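Local coordinates for protein C-C motif chemokine 1 (Homo sapiens, PDB 4OIJ) that acts as a secreted chemotactic cytokine that draws monocytes, but not neutrophils, by binding the receptor CCR8, at the interface of chains A and B. Coordinates in Å, arbitrary orientation; residue numbers count along the deposited sequence, not the author numbering. Chains: chain A/B, C-C motif chemokine 1.

The interface of chains A and B. Residues chain A 4, 6; chain B 14-16, 20, 49-51.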
loop_
_atom_site.group_PDB
_atom_site.type_symbol
_atom_site.label_atom_id
_atom_site.label_comp_id
_atom_site.label_asym_id
_atom_site.label_seq_id
_atom_site.Cartn_x
_atom_site.Cartn_y
_atom_site.Cartn_z
ATOM N N MET A 4 -12.117 4.251 13.283
ATOM C CA MET A 4 -11.097 3.319 13.771
ATOM C C MET A 4 -9.945 3.148 12.758
ATOM O O MET A 4 -8.917 2.548 13.088
ATOM C CB MET A 4 -11.741 1.961 14.102
ATOM C CG MET A 4 -10.946 1.139 15.096
ATOM S SD MET A 4 -11.920 -0.059 16.046
ATOM C CE MET A 4 -12.473 -1.141 14.713
ATOM N N VAL A 6 -6.757 4.231 10.244
ATOM C CA VAL A 6 -5.524 5.053 10.107
ATOM C C VAL A 6 -4.798 4.406 8.929
ATOM O O VAL A 6 -3.913 3.577 9.142
ATOM C CB VAL A 6 -4.644 5.055 11.386
ATOM C CG1 VAL A 6 -4.282 6.474 11.801
ATOM C CG2 VAL A 6 -5.302 4.308 12.530
ATOM N N SER B 14 1.298 7.782 10.199
ATOM C CA SER B 14 0.352 8.217 11.246
ATOM C C SER B 14 -0.143 6.933 11.902
ATOM O O SER B 14 -0.335 5.945 11.184
ATOM C CB SER B 14 -0.820 8.973 10.637
ATOM O OG SER B 14 -1.857 9.130 11.591
ATOM N N PHE B 15 -0.301 6.923 13.235
ATOM C CA PHE B 15 -0.690 5.720 13.965
ATOM C C PHE B 15 -1.953 5.861 14.807
ATOM O O PHE B 15 -2.305 6.968 15.275
ATOM C CB PHE B 15 0.443 5.196 14.883
ATOM C CG PHE B 15 1.778 4.999 14.220
ATOM C CD1 PHE B 15 2.038 3.860 13.466
ATOM C CD2 PHE B 15 2.790 5.946 14.363
ATOM C CE1 PHE B 15 3.283 3.678 12.860
ATOM C CE2 PHE B 15 4.030 5.763 13.751
ATOM C CZ PHE B 15 4.265 4.637 12.998
ATOM N N ALA B 16 -2.564 4.691 15.081
ATOM C CA ALA B 16 -3.749 4.535 15.926
ATOM C C ALA B 16 -3.439 4.905 17.387
ATOM O O ALA B 16 -2.592 4.278 18.036
ATOM C CB ALA B 16 -4.273 3.096 15.843
ATOM N N ILE B 20 -7.518 -0.667 19.419
ATOM C CA ILE B 20 -8.466 -1.296 18.499
ATOM C C ILE B 20 -8.823 -2.678 19.072
ATOM O O ILE B 20 -7.912 -3.479 19.320
ATOM C CB ILE B 20 -7.880 -1.423 17.071
ATOM C CG1 ILE B 20 -7.650 -0.024 16.453
ATOM C CG2 ILE B 20 -8.755 -2.320 16.170
ATOM C CD1 ILE B 20 -6.690 -0.019 15.416
ATOM N N GLU B 49 -8.402 -0.486 7.288
ATOM C CA GLU B 49 -7.025 -0.642 7.787
ATOM C C GLU B 49 -6.523 0.326 8.877
ATOM O O GLU B 49 -6.989 1.473 9.017
ATOM C CB GLU B 49 -6.026 -0.755 6.646
ATOM C CG GLU B 49 -5.425 -2.144 6.506
ATOM C CD GLU B 49 -5.537 -2.806 5.150
ATOM O OE1 GLU B 49 -6.269 -2.274 4.284
ATOM O OE2 GLU B 49 -4.936 -3.890 4.971
ATOM N N ALA B 50 -5.584 -0.169 9.682
ATOM C CA ALA B 50 -5.019 0.664 10.749
ATOM C C ALA B 50 -3.549 0.413 10.990
ATOM O O ALA B 50 -3.110 -0.698 11.319
ATOM C CB ALA B 50 -5.804 0.511 12.035
ATOM N N CYS B 51 -2.790 1.484 10.828
ATOM C CA CYS B 51 -1.389 1.577 11.180
ATOM C C CYS B 51 -1.320 1.627 12.681
ATOM O O CYS B 51 -2.107 2.332 13.332
ATOM C CB CYS B 51 -0.798 2.834 10.577
ATOM S SG CYS B 51 -0.429 2.652 8.839
#
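With a chi1 of -129°, a nearly eclipsed value unusual for valine, A:Val6 spreads its two methyl groups toward different neighbours on chain B. CG1 lies 3.6 Å from the hydroxyl OG of B:Ser14 and also packs against the backbone of B:Phe15, while CG2 rests 3.7 Å from CB of B:Ala16 and reaches CB of B:Ala50 as well. A branched side chain suits a position with a partner for each branch, and the small alanines probably leave room for CG2 of the valine. The A:Val6 backbone pairs with strand 49-53 of chain B as a parallel bridge opposite B:Ala50. Its N donates to O of B:Glu49 at 3.0 Å, and its O accepts from N of B:Cys51 at 2.9 Å. Because B:Glu49 accepts through its main-chain carbonyl, the bond makes little demand on its side chain. Replacing A:Val6 by alanine removes both methyl groups and would probably open a gap between the bridge and B:Ser14, B:Ala16 and B:Ala50. Farther up the segment, the poorly ordered A:Met4 lays its flexible chain obliquely across B:Ile20, with CG of A:Met4 3.7 Å from CG1 of B:Ile20. The methionine sulfur sits near CG2 of the same isoleucine. The N-terminal segment of chain A thus makes one parallel bridge to strand 49-53 of chain B, and a two-fold twin returns the exchange. CCL1 is a monomer, so this pairing may belong to the crystal; here it probably helps to order part of the N-terminal segment, which in chemokines generally carries receptor-activating determinants.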